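Local coordinates for protein CT296 (PDB 3QH6) that is of unknown function but belongs to a cupin-clan family and resembles Fe(II) 2-oxoglutarate-dependent enzymes in structure, at residues L7-E10 with H11-F15; G67-M70 with I71-R74; D78-A81 with A82-T85; L96-K100 with Q101-L105. All coordinates share one frame; numbering follows the deposited sequence.

Interaction 1. Residues L7-E10 with H11-F15; sequences LHLE and HKRYF
With chi1 of His11 at -61°, its CG lies beside the backbone N and the ring turns back toward the start of the helix, where ND1 accepts from His8 N (3.0 Å, 167°). His8, at the N-cap, has CG anti to its own backbone N, and its ND1 in turn accepts from Glu10 N at 3.0 Å. Together these bonds make a capping box between His8 and His11, with the His8 ring taking its N-H from Glu10; each histidine offers an unprotonated imidazole nitrogen to a backbone N-H. The first donor sits well out of the His11 ring plane, so this bond is straight at its hydrogen but off the in-plane direction.

One turn on, Glu10 and Arg13 form a salt bridge, OE2 to NH1 at 2.9 Å. OE2 lies at the guanidinium edge, yet NH1 meets the carboxylate from above, the two planes being 67° apart. Leu9 CD2 packs over the centre of one guanidinium face, 3.6 Å from CZ, a methyl lying against the flat, weakly hydrated face of the ion. Lys12 NZ leaves this group for Glu83. Both capping nitrogens, being acceptors, would probably lose these bonds on protonation.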
loop_
_atom_site.group_PDB
_atom_site.type_symbol
_atom_site.label_atom_id
_atom_site.label_comp_id
_atom_site.label_asym_id
_atom_site.label_seq_id
_atom_site.Cartn_x
_atom_site.Cartn_y
_atom_site.Cartn_z
ATOM N N LEU A 7 -11.711 10.308 1.750
ATOM C CA LEU A 7 -11.010 10.744 2.964
ATOM C C LEU A 7 -11.810 11.770 3.749
ATOM O O LEU A 7 -12.420 12.659 3.172
ATOM C CB LEU A 7 -9.675 11.395 2.582
ATOM C CG LEU A 7 -8.556 10.428 2.233
ATOM C CD1 LEU A 7 -7.343 11.203 1.632
ATOM C CD2 LEU A 7 -8.159 9.653 3.476
ATOM N N HIS A 8 -11.791 11.656 5.074
ATOM C CA HIS A 8 -12.420 12.655 5.933
ATOM C C HIS A 8 -11.302 13.575 6.481
ATOM O O HIS A 8 -10.151 13.155 6.658
ATOM C CB HIS A 8 -13.154 11.955 7.074
ATOM C CG HIS A 8 -14.012 12.862 7.888
ATOM N ND1 HIS A 8 -13.560 13.490 9.031
ATOM C CD2 HIS A 8 -15.316 13.214 7.758
ATOM C CE1 HIS A 8 -14.537 14.217 9.552
ATOM N NE2 HIS A 8 -15.618 14.055 8.804
ATOM N N LEU A 9 -11.648 14.827 6.762
ATOM C CA LEU A 9 -10.712 15.760 7.403
ATOM C C LEU A 9 -9.979 15.147 8.609
ATOM O O LEU A 9 -8.796 15.438 8.869
ATOM C CB LEU A 9 -11.478 17.009 7.825
ATOM C CG LEU A 9 -10.647 18.065 8.547
ATOM C CD1 LEU A 9 -9.468 18.448 7.662
ATOM C CD2 LEU A 9 -11.514 19.266 8.901
ATOM N N GLU A 10 -10.625 14.245 9.333
ATOM C CA GLU A 10 -9.958 13.692 10.516
ATOM C C GLU A 10 -8.924 12.643 10.162
ATOM O O GLU A 10 -7.986 12.392 10.945
ATOM C CB GLU A 10 -10.978 13.084 11.486
ATOM C CG GLU A 10 -11.866 14.099 12.209
ATOM C CD GLU A 10 -11.088 15.100 13.082
ATOM O OE1 GLU A 10 -10.007 14.751 13.614
ATOM O OE2 GLU A 10 -11.567 16.240 13.238
ATOM N N HIS A 11 -9.098 12.002 8.997
ATOM C CA HIS A 11 -8.064 11.124 8.469
ATOM C C HIS A 11 -6.835 11.975 8.094
ATOM O O HIS A 11 -5.689 11.622 8.404
ATOM C CB HIS A 11 -8.567 10.347 7.248
ATOM C CG HIS A 11 -9.741 9.464 7.536
ATOM N ND1 HIS A 11 -10.765 9.267 6.631
ATOM C CD2 HIS A 11 -10.051 8.727 8.628
ATOM C CE1 HIS A 11 -11.668 8.452 7.159
ATOM N NE2 HIS A 11 -11.252 8.097 8.365
ATOM N N LYS A 12 -7.069 13.111 7.448
ATOM C CA LYS A 12 -5.953 14.012 7.117
ATOM C C LYS A 12 -5.236 14.461 8.378
ATOM O O LYS A 12 -3.982 14.507 8.446
ATOM C CB LYS A 12 -6.432 15.240 6.314
ATOM C CG LYS A 12 -6.936 14.949 4.877
ATOM C CD LYS A 12 -7.718 16.156 4.346
ATOM C CE LYS A 12 -8.382 15.883 3.006
ATOM N NZ LYS A 12 -7.729 16.679 1.926
ATOM N N ARG A 13 -6.005 14.783 9.415
ATOM C CA ARG A 13 -5.420 15.293 10.649
ATOM C C ARG A 13 -4.614 14.232 11.331
ATOM O O ARG A 13 -3.572 14.531 11.880
ATOM C CB ARG A 13 -6.520 15.801 11.598
ATOM C CG ARG A 13 -7.172 17.056 11.070
ATOM C CD ARG A 13 -8.353 17.527 11.937
ATOM N NE ARG A 13 -8.648 18.921 11.627
ATOM C CZ ARG A 13 -9.748 19.568 11.989
ATOM N NH1 ARG A 13 -10.706 18.940 12.664
ATOM N NH2 ARG A 13 -9.893 20.845 11.661
ATOM N N TYR A 14 -5.074 12.983 11.284
ATOM C CA TYR A 14 -4.311 11.898 11.907
ATOM C C TYR A 14 -2.962 11.746 11.173
ATOM O O TYR A 14 -1.911 11.634 11.805
ATOM C CB TYR A 14 -5.099 10.579 11.867
ATOM C CG TYR A 14 -4.496 9.501 12.752
ATOM C CD1 TYR A 14 -4.880 9.381 14.080
ATOM C CD2 TYR A 14 -3.508 8.638 12.272
ATOM C CE1 TYR A 14 -4.339 8.423 14.896
ATOM C CE2 TYR A 14 -2.945 7.664 13.102
ATOM C CZ TYR A 14 -3.374 7.566 14.411
ATOM O OH TYR A 14 -2.839 6.621 15.260
ATOM N N PHE A 15 -3.003 11.767 9.839
ATOM C CA PHE A 15 -1.780 11.598 9.042
ATOM C C PHE A 15 -0.813 12.777 9.284
ATOM O O PHE A 15 0.433 12.612 9.389
ATOM C CB PHE A 15 -2.158 11.470 7.570
ATOM C CG PHE A 15 -0.970 11.303 6.669
ATOM C CD1 PHE A 15 -0.421 12.387 6.044
ATOM C CD2 PHE A 15 -0.392 10.059 6.495
ATOM C CE1 PHE A 15 0.701 12.229 5.218
ATOM C CE2 PHE A 15 0.731 9.895 5.676
ATOM C CZ PHE A 15 1.275 10.977 5.055
#

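Interaction 2. Residues G67-M70 with I71-R74; sequences GVQM and IVKR
Gln69 and Lys73, one turn apart on helix 66-75, meet at their ends: Gln69 OE1 takes a weak hydrogen bond from Lys73 NZ at 3.2 Å. Both chains have to fold to meet. Gln69 bends at chi2 (-81°), while Lys73 bends at chi2 and again at chi4, bringing its ammonium group back along the helix. A long, flexible lysine and a neutral amide oxygen suit such a partly solvent-facing pairing. The same OE1 lies 3.8 Å from Val72 CB, for Gln69 and Val72 run side by side and point the same way.

Elsewhere around the helix, the branched residues rest against the preceding turn. Ile71 CG1 comes within 3.3 Å of Gly67 O, and Val72 CG2 lies 3.4 Å from Val68 O. On the exposed flank the aliphatic part of Arg74 passes over the previous turn, with CG 3.1 Å from Met70 O. The frame that positions all of them is the regular alpha-helical bonding from each N-H to the carbonyl four residues back, from Ile71 N to Gly67 O through to Arg74 N to Met70 O. The Val72 N to Val68 O bond is 3.0 Å and lies in the carbonyl plane.

The helix is amphipathic. Val68 packs on Ile146 and Leu148, and Val72 on Phe150, all of strand 145-151, while Ile71 and Val68 both reach Leu35 of helix 29-42. Val72 and Lys73 touch Asp78 of helix 77-85, the next helix in the chain.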
loop_
_atom_site.group_PDB
_atom_site.type_symbol
_atom_site.label_atom_id
_atom_site.label_comp_id
_atom_site.label_asym_id
_atom_site.label_seq_id
_atom_site.Cartn_x
_atom_site.Cartn_y
_atom_site.Cartn_z
ATOM N N GLY A 67 -2.017 -6.591 -12.108
ATOM C CA GLY A 67 -2.822 -6.461 -10.901
ATOM C C GLY A 67 -2.336 -5.374 -9.952
ATOM O O GLY A 67 -3.142 -4.827 -9.202
ATOM N N VAL A 68 -1.048 -5.039 -9.990
ATOM C CA VAL A 68 -0.546 -4.022 -9.075
ATOM C C VAL A 68 -1.084 -2.676 -9.477
ATOM O O VAL A 68 -1.699 -2.011 -8.681
ATOM C CB VAL A 68 0.990 -3.934 -9.039
ATOM C CG1 VAL A 68 1.405 -2.841 -8.017
ATOM C CG2 VAL A 68 1.569 -5.284 -8.694
ATOM N N GLN A 69 -0.874 -2.260 -10.723
ATOM C CA GLN A 69 -1.346 -0.932 -11.080
ATOM C C GLN A 69 -2.853 -0.935 -11.078
ATOM O O GLN A 69 -3.448 0.092 -10.919
ATOM C CB GLN A 69 -0.823 -0.462 -12.452
ATOM C CG GLN A 69 0.642 0.034 -12.447
ATOM C CD GLN A 69 0.811 1.486 -11.948
ATOM O OE1 GLN A 69 0.051 1.981 -11.101
ATOM N NE2 GLN A 69 1.840 2.156 -12.456
ATOM N N MET A 70 -3.478 -2.076 -11.336
ATOM C CA MET A 70 -4.955 -2.109 -11.349
ATOM C C MET A 70 -5.505 -1.802 -9.965
ATOM O O MET A 70 -6.463 -1.053 -9.828
ATOM C CB MET A 70 -5.474 -3.441 -11.848
ATOM C CG MET A 70 -5.426 -3.539 -13.369
ATOM S SD MET A 70 -5.777 -5.214 -13.876
ATOM C CE MET A 70 -7.532 -5.301 -13.429
ATOM N N ILE A 71 -4.873 -2.358 -8.939
ATOM C CA ILE A 71 -5.278 -2.039 -7.566
ATOM C C ILE A 71 -4.989 -0.572 -7.265
ATOM O O ILE A 71 -5.807 0.122 -6.679
ATOM C CB ILE A 71 -4.588 -2.944 -6.557
ATOM C CG1 ILE A 71 -5.206 -4.344 -6.629
ATOM C CG2 ILE A 71 -4.739 -2.355 -5.132
ATOM C CD1 ILE A 71 -4.766 -5.281 -5.527
ATOM N N VAL A 72 -3.818 -0.096 -7.675
ATOM C CA VAL A 72 -3.441 1.298 -7.381
ATOM C C VAL A 72 -4.489 2.220 -7.993
ATOM O O VAL A 72 -5.008 3.137 -7.346
ATOM C CB VAL A 72 -2.045 1.632 -7.981
ATOM C CG1 VAL A 72 -1.823 3.140 -8.013
ATOM C CG2 VAL A 72 -0.964 0.915 -7.217
ATOM N N LYS A 73 -4.828 1.954 -9.247
ATOM C CA LYS A 73 -5.736 2.836 -9.984
ATOM C C LYS A 73 -7.208 2.684 -9.572
ATOM O O LYS A 73 -7.939 3.663 -9.518
ATOM C CB LYS A 73 -5.635 2.537 -11.479
ATOM C CG LYS A 73 -4.243 2.809 -12.079
ATOM C CD LYS A 73 -3.940 4.291 -12.070
ATOM C CE LYS A 73 -2.853 4.638 -13.063
ATOM N NZ LYS A 73 -1.514 4.352 -12.517
ATOM N N ARG A 74 -7.651 1.464 -9.343
ATOM C CA ARG A 74 -9.071 1.250 -9.082
ATOM C C ARG A 74 -9.410 1.544 -7.638
ATOM O O ARG A 74 -10.571 1.798 -7.317
ATOM C CB ARG A 74 -9.497 -0.172 -9.435
ATOM C CG ARG A 74 -9.302 -0.518 -10.924
ATOM C CD ARG A 74 -9.597 -1.987 -11.187
ATOM N NE ARG A 74 -11.017 -2.280 -10.963
ATOM C CZ ARG A 74 -11.496 -3.461 -10.609
ATOM N NH1 ARG A 74 -10.670 -4.466 -10.385
ATOM N NH2 ARG A 74 -12.813 -3.630 -10.476
#

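Interaction 3. Residues D78-A81 with A82-T85; sequences DHLA and AELT
Ala81 O is gripped twice by Thr85: OG1 donates to it at 2.8 Å and the backbone N at 3.1 Å. The two donors reach the carbonyl from opposite faces of its plane, so one oxygen serves both. Thr85 has chi1 near 58°, which sets OG1 between its own backbone N and carbonyl carbon, the crowded position, and turns the hydroxyl back over the preceding turn. CG2 comes within 3.4 Å of the same oxygen. A threonine suits the spot because its hydroxyl can bond to the helix backbone while its methyl group adds apolar surface.

The rest is regular alpha-helix, with Leu84 N bonded to Leu80 O at 3.0 Å. Leu84 CG lies 3.4 Å from that same carbonyl oxygen. Ala81 and Ala82, both buried, keep the helix slim, and Ala82 CB rests 3.5 Å from Asp78 O. Helix 77-85 lies against the antiparallel sheet of this cupin-clan fold: Leu80, Ala81 and Leu84 all pack on Phe127 of strand 125-128. At the start of the helix, Asp78 OD1 takes weak bonds from His79 N and His79 ND1. Glu83 extends its chain from a CG anti to the backbone N (chi1 -173°), and its OE2 forms a salt bridge with Lys12 of helix 9-18.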
loop_
_atom_site.group_PDB
_atom_site.type_symbol
_atom_site.label_atom_id
_atom_site.label_comp_id
_atom_site.label_asym_id
_atom_site.label_seq_id
_atom_site.Cartn_x
_atom_site.Cartn_y
_atom_site.Cartn_z
ATOM N N ASP A 78 -3.120 6.323 -5.632
ATOM C CA ASP A 78 -2.314 7.479 -6.054
ATOM C C ASP A 78 -2.974 8.808 -5.700
ATOM O O ASP A 78 -2.297 9.746 -5.252
ATOM C CB ASP A 78 -1.953 7.456 -7.556
ATOM C CG ASP A 78 -3.114 7.023 -8.471
ATOM O OD1 ASP A 78 -4.280 6.856 -8.012
ATOM O OD2 ASP A 78 -2.838 6.859 -9.695
ATOM N N HIS A 79 -4.287 8.894 -5.895
ATOM C CA HIS A 79 -4.998 10.127 -5.592
ATOM C C HIS A 79 -5.112 10.305 -4.075
ATOM O O HIS A 79 -4.995 11.414 -3.575
ATOM C CB HIS A 79 -6.383 10.149 -6.290
ATOM C CG HIS A 79 -6.287 10.312 -7.776
ATOM N ND1 HIS A 79 -6.175 9.242 -8.643
ATOM C CD2 HIS A 79 -6.259 11.424 -8.551
ATOM C CE1 HIS A 79 -6.087 9.689 -9.884
ATOM N NE2 HIS A 79 -6.134 11.008 -9.857
ATOM N N LEU A 80 -5.286 9.211 -3.338
ATOM C CA LEU A 80 -5.383 9.299 -1.871
ATOM C C LEU A 80 -4.058 9.709 -1.242
ATOM O O LEU A 80 -4.014 10.543 -0.323
ATOM C CB LEU A 80 -5.842 7.975 -1.284
ATOM C CG LEU A 80 -7.279 7.596 -1.684
ATOM C CD1 LEU A 80 -7.516 6.143 -1.296
ATOM C CD2 LEU A 80 -8.309 8.570 -1.038
ATOM N N ALA A 81 -2.974 9.142 -1.752
ATOM C CA ALA A 81 -1.624 9.517 -1.285
ATOM C C ALA A 81 -1.332 10.992 -1.565
ATOM O O ALA A 81 -0.771 11.702 -0.719
ATOM C CB ALA A 81 -0.578 8.640 -1.977
ATOM N N ALA A 82 -1.726 11.477 -2.739
ATOM C CA ALA A 82 -1.440 12.862 -3.089
ATOM C C ALA A 82 -2.245 13.760 -2.172
ATOM O O ALA A 82 -1.769 14.797 -1.722
ATOM C CB ALA A 82 -1.808 13.134 -4.565
ATOM N N GLU A 83 -3.489 13.365 -1.892
ATOM C CA GLU A 83 -4.354 14.172 -1.020
ATOM C C GLU A 83 -3.803 14.304 0.419
ATOM O O GLU A 83 -3.798 15.387 1.002
ATOM C CB GLU A 83 -5.782 13.562 -0.986
ATOM C CG GLU A 83 -6.778 14.417 -0.252
ATOM C CD GLU A 83 -8.219 13.991 -0.512
ATOM O OE1 GLU A 83 -8.425 12.974 -1.229
ATOM O OE2 GLU A 83 -9.134 14.679 0.006
ATOM N N LEU A 84 -3.337 13.194 0.972
ATOM C CA LEU A 84 -2.765 13.156 2.317
ATOM C C LEU A 84 -1.484 13.982 2.423
ATOM O O LEU A 84 -1.222 14.580 3.469
ATOM C CB LEU A 84 -2.434 11.715 2.721
ATOM C CG LEU A 84 -3.653 10.873 3.088
ATOM C CD1 LEU A 84 -3.329 9.376 3.077
ATOM C CD2 LEU A 84 -4.239 11.340 4.479
ATOM N N THR A 85 -0.705 14.003 1.333
ATOM C CA THR A 85 0.597 14.662 1.334
ATOM C C THR A 85 0.556 16.076 0.750
ATOM O O THR A 85 1.589 16.752 0.703
ATOM C CB THR A 85 1.646 13.834 0.599
ATOM O OG1 THR A 85 1.248 13.588 -0.771
ATOM C CG2 THR A 85 1.838 12.524 1.290
#

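Interaction 4. Residues L96-K100 with Q101-L105; sequences LWVQK and QEEIL
Glu103 OE1 is the acceptor on which this turn closes: it takes hydrogen bonds from two successive backbone N-H groups, Gln99 N at 2.9 Å and Lys100 N at 3.2 Å. Gln99 N meets it nearly along the C-O axis but with a bent N-H angle of 138°. Lys100 N is straighter at 163°, yet arrives from well above the carboxylate plane. Glu103 reaches back with a chain extended beyond CG, after a chi1 of -74° that sets CG beside its own backbone N. A glutamate suits the place, being long enough to span the turn, with a carboxylate oxygen that can accept from two donors; Arg58 offers OE1 a further, weak and long, ion pair.

The return bond runs from Glu103 N to Lys100 O at 3.1 Å, and Ile104 N donates in the same i to i-3 manner to Gln101 O, as expected of the short 3-10 segment 101-103. Gln99 O is satisfied by Trp139 NE1. Apolar groups fill in around these bonds. Val98 and Glu103 lie alongside with their side chains running opposite ways, Val98 CG1 lying 3.8 Å from Glu103 CB, and Val98 CG2 meets Ile104 CG1 at 4.3 Å.

The turn follows strand 91-98, an outermost strand within the chain, which pairs with strand 145-151 through Leu96 with Ile147 and Val98 with Ala145. Ile104 folds back onto Ile147 and Arg149 of that strand, whereas Trp97 packs on Leu39 and Lys40 of helix 29-42.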
loop_
_atom_site.group_PDB
_atom_site.type_symbol
_atom_site.label_atom_id
_atom_site.label_comp_id
_atom_site.label_asym_id
_atom_site.label_seq_id
_atom_site.Cartn_x
_atom_site.Cartn_y
_atom_site.Cartn_z
ATOM N N LEU A 96 7.670 -3.535 -3.722
ATOM C CA LEU A 96 8.393 -4.707 -3.234
ATOM C C LEU A 96 7.381 -5.633 -2.603
ATOM O O LEU A 96 6.597 -5.217 -1.753
ATOM C CB LEU A 96 9.450 -4.307 -2.187
ATOM C CG LEU A 96 10.310 -5.422 -1.567
ATOM C CD1 LEU A 96 11.281 -6.040 -2.559
ATOM C CD2 LEU A 96 11.091 -4.915 -0.356
ATOM N N TRP A 97 7.396 -6.892 -2.995
ATOM C CA TRP A 97 6.509 -7.866 -2.377
ATOM C C TRP A 97 7.252 -8.474 -1.199
ATOM O O TRP A 97 8.306 -9.056 -1.379
ATOM C CB TRP A 97 6.195 -8.936 -3.409
ATOM C CG TRP A 97 5.317 -10.025 -2.884
ATOM C CD1 TRP A 97 4.272 -9.896 -2.038
ATOM C CD2 TRP A 97 5.417 -11.416 -3.210
ATOM N NE1 TRP A 97 3.696 -11.145 -1.807
ATOM C CE2 TRP A 97 4.393 -12.086 -2.517
ATOM C CE3 TRP A 97 6.285 -12.159 -4.020
ATOM C CZ2 TRP A 97 4.213 -13.461 -2.603
ATOM C CZ3 TRP A 97 6.110 -13.520 -4.101
ATOM C CH2 TRP A 97 5.075 -14.162 -3.394
ATOM N N VAL A 98 6.731 -8.327 0.014
ATOM C CA VAL A 98 7.511 -8.708 1.203
ATOM C C VAL A 98 6.781 -9.786 2.015
ATOM O O VAL A 98 5.545 -9.797 2.088
ATOM C CB VAL A 98 7.809 -7.500 2.120
ATOM C CG1 VAL A 98 8.705 -6.473 1.410
ATOM C CG2 VAL A 98 6.537 -6.853 2.579
ATOM N N GLN A 99 7.558 -10.694 2.598
ATOM C CA GLN A 99 7.043 -11.692 3.533
ATOM C C GLN A 99 7.103 -11.175 4.998
ATOM O O GLN A 99 6.284 -11.551 5.834
ATOM C CB GLN A 99 7.849 -12.996 3.384
ATOM C CG GLN A 99 7.870 -13.882 4.616
ATOM C CD GLN A 99 6.482 -14.189 5.143
ATOM O OE1 GLN A 99 5.577 -14.540 4.381
ATOM N NE2 GLN A 99 6.301 -14.046 6.456
ATOM N N LYS A 100 8.064 -10.311 5.295
ATOM C CA LYS A 100 8.325 -9.849 6.673
ATOM C C LYS A 100 8.485 -8.328 6.694
ATOM O O LYS A 100 9.006 -7.747 5.735
ATOM C CB LYS A 100 9.621 -10.486 7.186
ATOM C CG LYS A 100 9.809 -11.937 6.774
ATOM C CD LYS A 100 11.080 -12.533 7.357
ATOM C CE LYS A 100 10.999 -14.054 7.416
ATOM N NZ LYS A 100 9.937 -14.516 8.357
ATOM N N GLN A 101 8.098 -7.672 7.785
ATOM C CA GLN A 101 8.120 -6.208 7.789
ATOM C C GLN A 101 9.545 -5.657 7.800
ATOM O O GLN A 101 9.768 -4.514 7.409
ATOM C CB GLN A 101 7.295 -5.611 8.933
ATOM C CG GLN A 101 7.918 -5.647 10.302
ATOM C CD GLN A 101 7.221 -4.682 11.250
ATOM O OE1 GLN A 101 6.033 -4.830 11.538
ATOM N NE2 GLN A 101 7.949 -3.665 11.706
ATOM N N GLU A 102 10.502 -6.480 8.229
ATOM C CA GLU A 102 11.892 -6.081 8.303
ATOM C C GLU A 102 12.465 -5.820 6.915
ATOM O O GLU A 102 13.541 -5.224 6.768
ATOM C CB GLU A 102 12.706 -7.182 8.993
ATOM C CG GLU A 102 12.448 -7.309 10.499
ATOM C CD GLU A 102 11.139 -8.030 10.837
ATOM O OE1 GLU A 102 10.585 -8.744 9.968
ATOM O OE2 GLU A 102 10.660 -7.881 11.983
ATOM N N GLU A 103 11.739 -6.270 5.894
ATOM C CA GLU A 103 12.211 -6.180 4.512
ATOM C C GLU A 103 11.892 -4.802 3.934
ATOM O O GLU A 103 12.407 -4.396 2.884
ATOM C CB GLU A 103 11.580 -7.315 3.686
ATOM C CG GLU A 103 12.202 -8.686 4.010
ATOM C CD GLU A 103 11.469 -9.857 3.381
ATOM O OE1 GLU A 103 10.280 -9.709 3.017
ATOM O OE2 GLU A 103 12.089 -10.935 3.255
ATOM N N ILE A 104 11.066 -4.061 4.652
ATOM C CA ILE A 104 10.643 -2.737 4.222
ATOM C C ILE A 104 11.672 -1.736 4.686
ATOM O O ILE A 104 11.670 -1.333 5.856
ATOM C CB ILE A 104 9.295 -2.365 4.875
ATOM C CG1 ILE A 104 8.258 -3.453 4.603
ATOM C CG2 ILE A 104 8.821 -0.990 4.393
ATOM C CD1 ILE A 104 6.936 -3.207 5.313
ATOM N N LEU A 105 12.564 -1.324 3.796
ATOM C CA LEU A 105 13.655 -0.434 4.230
ATOM C C LEU A 105 13.322 1.017 3.900
ATOM O O LEU A 105 12.313 1.280 3.272
ATOM C CB LEU A 105 14.956 -0.838 3.537
ATOM C CG LEU A 105 15.207 -2.333 3.639
ATOM C CD1 LEU A 105 16.384 -2.771 2.769
ATOM C CD2 LEU A 105 15.439 -2.649 5.088
#

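Along the chain the four contacts follow one another in the order 1, 2, 3, 4, each within one continuous segment. Interactions 1 and 3 have centres 11 Å apart and touch: besides their salt bridge, Leu7 CG packs on Leu80 CD2 at 3.8 Å and Phe15 CD1 lies 3.5 Å from Leu84 O, joining helices 9-18 and 77-85. Interaction 2, centred about 15 Å from interaction 3, meets it where Lys73 CD lies 3.7 Å from Asp78 OD2. Interaction 4 touches none of the others and lies across the chain's centre from interactions 1 and 3. Strand 145-151 receives Val68 and Val72 of interaction 2 as well as Val98 and Ile104 of interaction 4, giving the two a common strand.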